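PDB 1NRF: regulatory protein BlaR1 from Bacillus licheniformis, which probably senses beta-lactam antibiotics outside the cell through acylation of a serine in this C-terminal sensor domain and passes the signal across the membrane to the cytoplasm. Local coordinates for residues V38-N43 against I164-Y169; K45-Y50 against S157-V162; D185-E190 against I216-T221; F226-H231 against E245-I250. All coordinates share one frame; numbering follows the deposited sequence.

Interaction 1 of 4, residues V38-N43 against I164-Y169; sequences VLFNSN and ILKKFY
Phe40 and Lys166 meet with their side chains crossing obliquely, and the ring takes the touch at one corner. Lys166 CD comes to 3.8 Å from Phe40 CE1, and the next methylene, CE, lies 4.2 Å from the same CE1, so it is the aliphatic arm of the lysine that rests on the aromatic group. Phe40 reaches out of strand 33-41 with its CG trans to the backbone N (chi1 -179°), which carries the ring across to helix 158-170. Lys166 does the same from its side: the chain runs straight out from the helix as far as CE and then bends at the last torsion (chi4 69°), turning NZ aside from the straight run of the chain. The ammonium ends up 3.8 Å from Ser42 OG, too far for a hydrogen bond, and Ser42 OG gives its own bond to the carbonyl O of Thr225. Phe227, on the adjacent strand 225-234, also touches Lys166, while Val162 of the same helix packs on Phe40. Through this contact the helix is laid over the sheet of the sensor domain, which belongs to the penicillin-binding protein and beta-lactamase superfamily. The buried patch is small, 95 Å² in all, at the point where the strand gives way to a loop. No hydrogen bond or salt bridge joins the two segments: what holds here is van der Waals contact between the lysine methylenes and one corner of the Phe40 ring, while the ammonium is carried past the ring without bonding to Ser42.

Interaction 2 of 4, residues K45-Y50 against S157-V162; sequences KKYTIY and SPLEQV
Two first torsions bring Tyr47 and Leu159 together: the tyrosine CG lies beside its backbone N (chi1 -69°), and the leucine CG stands trans to its own N (chi1 -180°), sending its branches out from the helix toward the strand. The helix begins with a capping box, Ser157 at the N-cap and Glu160 answering it, and this first turn of helix 158-170 packs against strand 46-50, near the border of the central sheet of the penicillin-binding-protein/beta-lactamase fold. Leu159 CD1 approaches Tyr47 CE2 to 3.8 Å and CD2 to 4.0 Å, the two side chains crossing at about a right angle, so that one methyl meets the ring obliquely on its CD2-CE2 side. Val162, a turn further on, reaches the same corner at the ring edge, its CG1 being 4.4 Å from Tyr47 CE2. Both are purely apolar touches. The phenol end has polar company of its own, since Tyr47 OH is hydrogen-bonded to Asn163 OD1 and to the backbone N of Leu14; these bonds hold the hydroxyl, and the aliphatic contacts lie along the adjoining CE2 side. Phe40 and Phe13 also meet the ring. At the start of strand 46-50, Lys45 and Lys46 both face Asn41 in a G1 beta bulge. In the capping box, Glu160 N donates to Ser157 OG over 2.9 Å, and Ser157 N returns the bond to Glu160 OE2, also 2.9 Å, with an N-H...O angle of 156°, while Glu160 OE1 makes a salt bridge with Arg58 NH2.

Interaction 3 of 4, residues D185-E190 against I216-T221; sequences DSIRLE and IGYVET
The guanidinium of Arg188 is used at its edge by two carboxylates. Glu220 lies near its plane, with OE2 3.4 Å from Arg188 NH2, a long salt bridge without hydrogen-bond geometry; the two flat groups are turned 32° apart. At another part of the same edge Arg188 NH1 donates to Asp185 OD1 over 2.7 Å, nearly straight at 175° and within the guanidinium plane, although it comes from above the plane of that carboxylate. A bend at chi3 turns the guanidinium so that it can bridge both acids, forming a three-residue salt-bridge network that fixes its rotation. The stronger polar partner of Glu220 is Tyr169 OH, which bonds to OE1 and probably steadies the carboxylate. The second flat group, the Tyr218 ring, is approached obliquely by Ile187, whose CD1 is 3.5 Å from Tyr218 OH and 4.1 Å from CZ, the two side chains crossing at about a right angle. Tyr169 meets the same ring edge-to-face. Ile187 sits about 10 Å, side chain to side chain, from Ser63, the residue expected by similarity to form the acyl-ester. In the fold, helix 177-187 gives way here to strand 188-192 at the edge of the sheet; strand 195-205 lies between it and strand 211-220, so the side chains reach over that intervening strand, with helix 158-170 covering the same face.

Interaction 4 of 4, residues F226-H231 against E245-I250; sequences FFFAVH and EIALSI
Within 226-231, Phe228 is the first to touch 245-250: its ring comes obliquely to the methyl of Ala247, with CD2 4.5 Å from Ala247 CB, a loose apolar touch. Ala229 follows with its CB pointing away from this helix, to the other face of the sheet, where Gln161 and Val162 of helix 158-170 pack on it. Val230 turns back to the helix and makes the main contact. Its CG2 meets Ala247 CB at 3.3 Å, close for two methyls, and also touches Ala247 CA at 3.7 Å. The small alanine side chain is consistent with the close approach of the two chains: the CA atoms of Val230 and Ala247 are 6.0 Å apart. This is the C-terminal helix, 239-253, lying against the sheet of the penicillin-binding-protein/beta-lactamase fold, opposite in face to helix 158-170; the short strand and helix segments run at 134° to each other, with axes 8.6 Å apart. The other Val230 branch, CG1, is trans to the backbone N (chi1 164°) and heads to Ile246, reaching its CG2 at 4.5 Å. Ile246 continues beyond this contact onto Phe28 and Phe31, and Phe37 of strand 33-41 packs on Val230 too. On the helix, the carbonyl O of Ile246 takes both the routine bond from Ile250 N and a second one from Ser249 OG at 2.8 Å, which ties the serine hydroxyl back to the preceding turn.

All four contacts gather on one sheet; three pack a helix on it, and interaction 3 spans a helix-strand junction and another strand. Interactions 1 and 2 share helix 158-170 and join where strands 33-41 and 46-50 pair, Leu39 O to Thr48 N at 2.9 Å; their centres are 8 Å apart. Interaction 1 reaches interaction 4 through Phe40 N and Phe227 O, 2.7 Å apart, and interaction 3 through Tyr169 OH and Glu220 OE1, 2.9 Å apart. Interactions 3 and 4 meet along paired strands, Gly217 O to Phe228 N at 2.9 Å. Interaction 3 lies nearest the probable acylation site, Ser63; the others lie away from it.

Interaction 1 of 4, residues V38-N43 against I164-Y169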
# COMPACT_ATOMS: atom_id res chain seq x y z
N VAL A 38 -2.50 -4.45 11.58
CA VAL A 38 -3.05 -3.24 12.17
C VAL A 38 -4.39 -2.96 11.50
O VAL A 38 -4.48 -2.87 10.27
CB VAL A 38 -2.15 -2.01 11.94
CG1 VAL A 38 -2.76 -0.80 12.63
CG2 VAL A 38 -0.75 -2.27 12.46
N LEU A 39 -5.44 -2.84 12.31
CA LEU A 39 -6.76 -2.50 11.81
C LEU A 39 -7.25 -1.26 12.56
O LEU A 39 -7.02 -1.14 13.77
CB LEU A 39 -7.73 -3.65 12.05
CG LEU A 39 -9.20 -3.33 11.76
CD1 LEU A 39 -9.46 -3.40 10.26
CD2 LEU A 39 -10.08 -4.32 12.50
N PHE A 40 -7.90 -0.34 11.86
CA PHE A 40 -8.40 0.88 12.51
C PHE A 40 -9.88 1.13 12.25
O PHE A 40 -10.30 1.31 11.10
CB PHE A 40 -7.59 2.10 12.07
CG PHE A 40 -8.04 3.39 12.72
CD1 PHE A 40 -8.73 4.36 11.98
CD2 PHE A 40 -7.79 3.63 14.07
CE1 PHE A 40 -9.17 5.54 12.59
CE2 PHE A 40 -8.22 4.81 14.68
CZ PHE A 40 -8.91 5.77 13.93
N ASN A 41 -10.66 1.15 13.33
CA ASN A 41 -12.10 1.40 13.28
C ASN A 41 -12.33 2.91 13.45
O ASN A 41 -12.15 3.45 14.54
CB ASN A 41 -12.81 0.64 14.40
CG ASN A 41 -14.32 0.65 14.26
OD1 ASN A 41 -14.91 1.67 13.88
ND2 ASN A 41 -14.96 -0.47 14.57
N SER A 42 -12.72 3.58 12.37
CA SER A 42 -12.94 5.02 12.39
C SER A 42 -13.96 5.48 13.42
O SER A 42 -13.68 6.39 14.21
CB SER A 42 -13.38 5.51 11.00
OG SER A 42 -12.41 5.20 10.02
N ASN A 43 -15.13 4.87 13.39
CA ASN A 43 -16.20 5.22 14.33
C ASN A 43 -15.81 4.97 15.78
O ASN A 43 -16.07 5.80 16.64
CB ASN A 43 -17.47 4.41 14.02
CG ASN A 43 -18.10 4.80 12.70
OD1 ASN A 43 -17.73 5.81 12.11
ND2 ASN A 43 -19.05 4.00 12.24
N ILE A 164 -1.59 7.09 7.49
CA ILE A 164 -1.49 7.93 6.30
C ILE A 164 -2.53 7.53 5.24
O ILE A 164 -2.99 8.37 4.48
CB ILE A 164 -0.02 7.94 5.71
CG1 ILE A 164 0.18 9.19 4.85
CG2 ILE A 164 0.27 6.66 4.91
CD1 ILE A 164 1.62 9.39 4.37
N LEU A 165 -2.91 6.26 5.22
CA LEU A 165 -3.95 5.81 4.29
C LEU A 165 -5.26 6.54 4.63
O LEU A 165 -6.03 6.86 3.72
CB LEU A 165 -4.16 4.30 4.38
CG LEU A 165 -3.45 3.40 3.36
CD1 LEU A 165 -3.58 1.94 3.77
CD2 LEU A 165 -4.05 3.61 1.98
N LYS A 166 -5.50 6.80 5.91
CA LYS A 166 -6.71 7.50 6.35
C LYS A 166 -6.62 8.97 5.94
O LYS A 166 -7.61 9.57 5.50
CB LYS A 166 -6.89 7.41 7.87
CG LYS A 166 -8.13 8.17 8.37
CD LYS A 166 -8.27 8.12 9.88
CE LYS A 166 -9.38 9.05 10.38
NZ LYS A 166 -10.75 8.62 10.02
N LYS A 167 -5.43 9.56 6.08
CA LYS A 167 -5.22 10.95 5.67
C LYS A 167 -5.48 11.09 4.17
O LYS A 167 -5.94 12.13 3.70
CB LYS A 167 -3.78 11.39 5.99
CG LYS A 167 -3.56 11.75 7.43
CD LYS A 167 -2.42 12.72 7.56
CE LYS A 167 -2.20 13.09 9.01
NZ LYS A 167 -1.82 11.90 9.81
N PHE A 168 -5.15 10.04 3.42
CA PHE A 168 -5.36 10.03 1.98
C PHE A 168 -6.86 9.92 1.67
O PHE A 168 -7.41 10.69 0.88
CB PHE A 168 -4.63 8.85 1.35
CG PHE A 168 -5.22 8.39 0.05
CD1 PHE A 168 -6.06 7.29 0.01
CD2 PHE A 168 -4.98 9.10 -1.13
CE1 PHE A 168 -6.65 6.89 -1.18
CE2 PHE A 168 -5.57 8.70 -2.32
CZ PHE A 168 -6.41 7.59 -2.34
N TYR A 169 -7.50 8.95 2.31
CA TYR A 169 -8.92 8.69 2.14
C TYR A 169 -9.73 9.93 2.49
O TYR A 169 -10.61 10.33 1.72
CB TYR A 169 -9.32 7.53 3.06
CG TYR A 169 -10.77 7.11 2.92
CD1 TYR A 169 -11.17 6.25 1.90
CD2 TYR A 169 -11.74 7.60 3.80
CE1 TYR A 169 -12.50 5.89 1.75
CE2 TYR A 169 -13.08 7.24 3.66
CZ TYR A 169 -13.45 6.38 2.63
OH TYR A 169 -14.77 6.03 2.48

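Interaction 2 of 4, residues K45-Y50 against S157-V162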
# COMPACT_ATOMS: atom_id res chain seq x y z
N LYS A 45 -12.80 4.71 16.74
CA LYS A 45 -11.46 5.28 16.92
C LYS A 45 -10.62 4.23 17.65
O LYS A 45 -9.88 4.55 18.58
CB LYS A 45 -11.52 6.56 17.76
CG LYS A 45 -12.48 7.61 17.24
CD LYS A 45 -12.36 8.90 18.05
CE LYS A 45 -13.52 9.85 17.79
NZ LYS A 45 -13.62 10.33 16.37
N LYS A 46 -10.74 2.98 17.23
CA LYS A 46 -10.01 1.90 17.86
C LYS A 46 -9.07 1.13 16.93
O LYS A 46 -9.41 0.82 15.78
CB LYS A 46 -10.98 0.89 18.48
CG LYS A 46 -10.28 -0.29 19.17
CD LYS A 46 -11.18 -1.52 19.21
CE LYS A 46 -12.54 -1.21 19.82
NZ LYS A 46 -12.43 -0.67 21.20
N TYR A 47 -7.89 0.84 17.44
CA TYR A 47 -6.91 0.07 16.70
C TYR A 47 -6.93 -1.33 17.26
O TYR A 47 -6.98 -1.53 18.48
CB TYR A 47 -5.49 0.60 16.89
CG TYR A 47 -5.19 1.95 16.28
CD1 TYR A 47 -5.22 3.10 17.07
CD2 TYR A 47 -4.79 2.06 14.95
CE1 TYR A 47 -4.85 4.33 16.55
CE2 TYR A 47 -4.41 3.29 14.42
CZ TYR A 47 -4.44 4.42 15.23
OH TYR A 47 -4.02 5.63 14.75
N THR A 48 -6.91 -2.31 16.36
CA THR A 48 -6.85 -3.70 16.78
C THR A 48 -5.56 -4.17 16.12
O THR A 48 -5.45 -4.15 14.89
CB THR A 48 -8.01 -4.53 16.25
OG1 THR A 48 -9.25 -3.97 16.71
CG2 THR A 48 -7.90 -5.96 16.76
N ILE A 49 -4.58 -4.55 16.92
CA ILE A 49 -3.33 -4.99 16.33
C ILE A 49 -2.70 -6.24 16.91
O ILE A 49 -2.72 -6.47 18.11
CB ILE A 49 -2.26 -3.88 16.34
CG1 ILE A 49 -2.09 -3.31 17.74
CG2 ILE A 49 -2.65 -2.79 15.36
CD1 ILE A 49 -1.11 -2.15 17.79
N TYR A 50 -2.14 -7.03 16.00
CA TYR A 50 -1.45 -8.26 16.34
C TYR A 50 0.04 -8.02 16.12
O TYR A 50 0.45 -7.49 15.07
CB TYR A 50 -1.94 -9.40 15.45
CG TYR A 50 -1.01 -10.59 15.44
CD1 TYR A 50 -0.38 -10.99 14.27
CD2 TYR A 50 -0.70 -11.26 16.62
CE1 TYR A 50 0.55 -12.01 14.27
CE2 TYR A 50 0.23 -12.30 16.63
CZ TYR A 50 0.85 -12.67 15.45
OH TYR A 50 1.80 -13.67 15.46
N SER A 157 6.06 2.11 8.73
CA SER A 157 5.57 0.99 9.53
C SER A 157 4.14 0.64 9.18
O SER A 157 3.43 1.45 8.61
CB SER A 157 5.63 1.33 11.02
OG SER A 157 4.63 2.29 11.35
N PRO A 158 3.71 -0.59 9.51
CA PRO A 158 2.33 -1.01 9.23
C PRO A 158 1.34 -0.02 9.86
O PRO A 158 0.30 0.30 9.28
CB PRO A 158 2.26 -2.39 9.88
CG PRO A 158 3.65 -2.92 9.66
CD PRO A 158 4.54 -1.73 9.97
N LEU A 159 1.68 0.47 11.05
CA LEU A 159 0.85 1.43 11.77
C LEU A 159 0.85 2.77 11.04
O LEU A 159 -0.20 3.42 10.91
CB LEU A 159 1.40 1.61 13.19
CG LEU A 159 0.63 2.59 14.09
CD1 LEU A 159 -0.81 2.14 14.23
CD2 LEU A 159 1.31 2.67 15.45
N GLU A 160 2.02 3.19 10.58
CA GLU A 160 2.13 4.44 9.84
C GLU A 160 1.33 4.34 8.53
O GLU A 160 0.68 5.30 8.12
CB GLU A 160 3.60 4.75 9.54
CG GLU A 160 4.33 5.46 10.67
CD GLU A 160 5.84 5.59 10.42
OE1 GLU A 160 6.48 6.40 11.11
OE2 GLU A 160 6.39 4.88 9.55
N GLN A 161 1.38 3.19 7.90
CA GLN A 161 0.64 2.97 6.66
C GLN A 161 -0.85 3.27 6.88
O GLN A 161 -1.46 4.04 6.13
CB GLN A 161 0.80 1.51 6.19
CG GLN A 161 2.19 1.12 5.69
CD GLN A 161 2.37 1.35 4.18
OE1 GLN A 161 3.18 0.68 3.54
NE2 GLN A 161 1.63 2.31 3.63
N VAL A 162 -1.44 2.67 7.92
CA VAL A 162 -2.85 2.87 8.25
C VAL A 162 -3.17 4.34 8.49
O VAL A 162 -4.13 4.88 7.92
CB VAL A 162 -3.29 2.05 9.52
CG1 VAL A 162 -4.62 2.56 10.05
CG2 VAL A 162 -3.41 0.55 9.18

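Interaction 3 of 4, residues D185-E190 against I216-T221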
# COMPACT_ATOMS: atom_id res chain seq x y z
N ASP A 185 -10.00 4.72 -7.25
CA ASP A 185 -10.49 3.74 -8.22
C ASP A 185 -9.39 2.78 -8.65
O ASP A 185 -9.66 1.61 -8.90
CB ASP A 185 -11.04 4.43 -9.47
CG ASP A 185 -12.20 5.35 -9.17
OD1 ASP A 185 -13.10 4.94 -8.40
OD2 ASP A 185 -12.22 6.48 -9.71
N SER A 186 -8.17 3.27 -8.76
CA SER A 186 -7.05 2.44 -9.18
C SER A 186 -6.81 1.24 -8.25
O SER A 186 -6.30 0.21 -8.68
CB SER A 186 -5.77 3.27 -9.26
OG SER A 186 -5.44 3.82 -8.00
N ILE A 187 -7.18 1.38 -6.98
CA ILE A 187 -6.97 0.32 -6.01
C ILE A 187 -8.24 -0.38 -5.49
O ILE A 187 -8.16 -1.28 -4.67
CB ILE A 187 -6.19 0.84 -4.81
CG1 ILE A 187 -6.99 1.95 -4.14
CG2 ILE A 187 -4.83 1.34 -5.27
CD1 ILE A 187 -6.45 2.37 -2.81
N ARG A 188 -9.41 0.05 -5.97
CA ARG A 188 -10.67 -0.57 -5.55
C ARG A 188 -10.64 -1.98 -6.12
O ARG A 188 -10.53 -2.15 -7.33
CB ARG A 188 -11.85 0.21 -6.13
CG ARG A 188 -13.18 -0.01 -5.42
CD ARG A 188 -14.28 0.80 -6.09
NE ARG A 188 -13.89 2.19 -6.35
CZ ARG A 188 -13.72 3.13 -5.42
NH1 ARG A 188 -13.36 4.35 -5.77
NH2 ARG A 188 -13.93 2.85 -4.14
N LEU A 189 -10.73 -2.99 -5.26
CA LEU A 189 -10.67 -4.39 -5.71
C LEU A 189 -11.98 -5.15 -5.92
O LEU A 189 -12.20 -5.73 -6.98
CB LEU A 189 -9.80 -5.19 -4.76
CG LEU A 189 -8.35 -4.74 -4.70
CD1 LEU A 189 -7.63 -5.43 -3.54
CD2 LEU A 189 -7.67 -5.04 -6.03
N GLU A 190 -12.83 -5.16 -4.89
CA GLU A 190 -14.11 -5.88 -4.95
C GLU A 190 -15.21 -5.18 -4.16
O GLU A 190 -14.98 -4.18 -3.48
CB GLU A 190 -13.96 -7.28 -4.36
CG GLU A 190 -13.06 -8.22 -5.13
CD GLU A 190 -13.23 -9.67 -4.69
OE1 GLU A 190 -14.37 -10.19 -4.77
OE2 GLU A 190 -12.23 -10.29 -4.28
N ILE A 216 -1.96 -3.43 2.27
CA ILE A 216 -2.59 -2.34 2.98
C ILE A 216 -3.83 -1.92 2.21
O ILE A 216 -3.99 -2.28 1.05
CB ILE A 216 -1.63 -1.11 3.09
CG1 ILE A 216 -1.45 -0.45 1.71
CG2 ILE A 216 -0.29 -1.57 3.63
CD1 ILE A 216 -0.55 0.78 1.74
N GLY A 217 -4.71 -1.17 2.87
CA GLY A 217 -5.92 -0.73 2.21
C GLY A 217 -7.02 -0.47 3.22
O GLY A 217 -6.76 -0.26 4.40
N TYR A 218 -8.25 -0.46 2.75
CA TYR A 218 -9.37 -0.21 3.65
C TYR A 218 -10.67 -0.85 3.16
O TYR A 218 -10.78 -1.30 2.02
CB TYR A 218 -9.53 1.30 3.84
CG TYR A 218 -9.43 2.08 2.56
CD1 TYR A 218 -10.55 2.26 1.74
CD2 TYR A 218 -8.21 2.58 2.12
CE1 TYR A 218 -10.45 2.91 0.51
CE2 TYR A 218 -8.09 3.22 0.89
CZ TYR A 218 -9.21 3.38 0.09
OH TYR A 218 -9.10 4.00 -1.13
N VAL A 219 -11.63 -0.93 4.06
CA VAL A 219 -12.93 -1.48 3.74
C VAL A 219 -13.96 -0.39 4.00
O VAL A 219 -13.99 0.21 5.09
CB VAL A 219 -13.27 -2.71 4.62
CG1 VAL A 219 -14.70 -3.16 4.35
CG2 VAL A 219 -12.29 -3.85 4.32
N GLU A 220 -14.78 -0.12 3.00
CA GLU A 220 -15.80 0.89 3.16
C GLU A 220 -17.17 0.25 3.33
O GLU A 220 -17.61 -0.51 2.47
CB GLU A 220 -15.85 1.80 1.93
CG GLU A 220 -14.49 2.32 1.53
CD GLU A 220 -14.54 3.03 0.21
OE1 GLU A 220 -14.90 4.22 0.18
OE2 GLU A 220 -14.22 2.38 -0.81
N THR A 221 -17.82 0.53 4.46
CA THR A 221 -19.16 0.01 4.70
C THR A 221 -20.14 1.17 4.55
O THR A 221 -19.76 2.29 4.17
CB THR A 221 -19.31 -0.62 6.11
OG1 THR A 221 -19.20 0.39 7.13
CG2 THR A 221 -18.25 -1.72 6.33

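Interaction 4 of 4, residues F226-H231 against E245-I250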
# COMPACT_ATOMS: atom_id res chain seq x y z
N PHE A 226 -12.86 0.94 7.54
CA PHE A 226 -11.81 0.23 8.25
C PHE A 226 -10.51 0.33 7.48
O PHE A 226 -10.46 0.01 6.30
CB PHE A 226 -12.19 -1.25 8.42
CG PHE A 226 -13.40 -1.46 9.28
CD1 PHE A 226 -13.25 -1.69 10.65
CD2 PHE A 226 -14.68 -1.40 8.74
CE1 PHE A 226 -14.38 -1.84 11.48
CE2 PHE A 226 -15.81 -1.55 9.54
CZ PHE A 226 -15.66 -1.77 10.92
N PHE A 227 -9.45 0.77 8.16
CA PHE A 227 -8.14 0.88 7.54
C PHE A 227 -7.27 -0.23 8.09
O PHE A 227 -7.24 -0.46 9.29
CB PHE A 227 -7.51 2.25 7.84
CG PHE A 227 -8.26 3.40 7.24
CD1 PHE A 227 -9.28 4.03 7.95
CD2 PHE A 227 -7.97 3.85 5.96
CE1 PHE A 227 -10.00 5.08 7.39
CE2 PHE A 227 -8.67 4.89 5.39
CZ PHE A 227 -9.69 5.51 6.11
N PHE A 228 -6.55 -0.93 7.21
CA PHE A 228 -5.72 -2.05 7.64
C PHE A 228 -4.37 -2.15 6.92
O PHE A 228 -4.19 -1.65 5.81
CB PHE A 228 -6.47 -3.37 7.44
CG PHE A 228 -6.83 -3.62 6.01
CD1 PHE A 228 -8.01 -3.13 5.48
CD2 PHE A 228 -5.94 -4.30 5.17
CE1 PHE A 228 -8.31 -3.30 4.12
CE2 PHE A 228 -6.23 -4.47 3.81
CZ PHE A 228 -7.42 -3.96 3.29
N ALA A 229 -3.43 -2.82 7.57
CA ALA A 229 -2.11 -3.01 7.01
C ALA A 229 -1.53 -4.28 7.62
O ALA A 229 -1.55 -4.47 8.84
CB ALA A 229 -1.22 -1.80 7.31
N VAL A 230 -1.03 -5.14 6.76
CA VAL A 230 -0.41 -6.39 7.18
C VAL A 230 0.98 -6.43 6.58
O VAL A 230 1.16 -6.14 5.40
CB VAL A 230 -1.20 -7.62 6.65
CG1 VAL A 230 -0.34 -8.86 6.76
CG2 VAL A 230 -2.48 -7.80 7.44
N HIS A 231 1.98 -6.77 7.40
CA HIS A 231 3.33 -6.91 6.89
C HIS A 231 3.84 -8.26 7.32
O HIS A 231 3.73 -8.62 8.50
CB HIS A 231 4.26 -5.81 7.39
CG HIS A 231 5.67 -5.97 6.92
ND1 HIS A 231 6.58 -6.81 7.54
CD2 HIS A 231 6.30 -5.47 5.83
CE1 HIS A 231 7.71 -6.82 6.85
NE2 HIS A 231 7.56 -6.02 5.81
N GLU A 245 -3.82 -12.55 1.47
CA GLU A 245 -4.61 -13.68 1.93
C GLU A 245 -4.74 -13.67 3.45
O GLU A 245 -5.82 -13.89 3.99
CB GLU A 245 -4.01 -15.00 1.46
CG GLU A 245 -4.21 -15.28 -0.02
CD GLU A 245 -4.58 -16.73 -0.31
OE1 GLU A 245 -5.56 -17.24 0.30
OE2 GLU A 245 -3.90 -17.38 -1.16
N ILE A 246 -3.64 -13.40 4.15
CA ILE A 246 -3.65 -13.35 5.61
C ILE A 246 -4.59 -12.24 6.09
O ILE A 246 -5.51 -12.47 6.88
CB ILE A 246 -2.25 -13.09 6.16
CG1 ILE A 246 -1.35 -14.29 5.88
CG2 ILE A 246 -2.32 -12.80 7.65
CD1 ILE A 246 0.12 -14.09 6.24
N ALA A 247 -4.36 -11.02 5.61
CA ALA A 247 -5.20 -9.88 6.00
C ALA A 247 -6.67 -10.20 5.76
O ALA A 247 -7.52 -9.88 6.59
CB ALA A 247 -4.81 -8.64 5.20
N LEU A 248 -6.94 -10.81 4.62
CA LEU A 248 -8.30 -11.17 4.21
C LEU A 248 -8.97 -12.22 5.10
O LEU A 248 -10.16 -12.14 5.36
CB LEU A 248 -8.28 -11.63 2.75
CG LEU A 248 -8.95 -10.72 1.72
CD1 LEU A 248 -8.90 -9.26 2.13
CD2 LEU A 248 -8.28 -10.94 0.38
N SER A 249 -8.20 -13.21 5.56
CA SER A 249 -8.77 -14.23 6.42
C SER A 249 -9.09 -13.56 7.75
O SER A 249 -10.15 -13.78 8.32
CB SER A 249 -7.78 -15.38 6.63
OG SER A 249 -6.68 -14.97 7.41
N ILE A 250 -8.17 -12.72 8.23
CA ILE A 250 -8.40 -12.03 9.49
C ILE A 250 -9.59 -11.08 9.35
O ILE A 250 -10.44 -11.02 10.23
CB ILE A 250 -7.15 -11.24 9.94
CG1 ILE A 250 -6.00 -12.21 10.20
CG2 ILE A 250 -7.47 -10.43 11.21
CD1 ILE A 250 -4.71 -11.55 10.63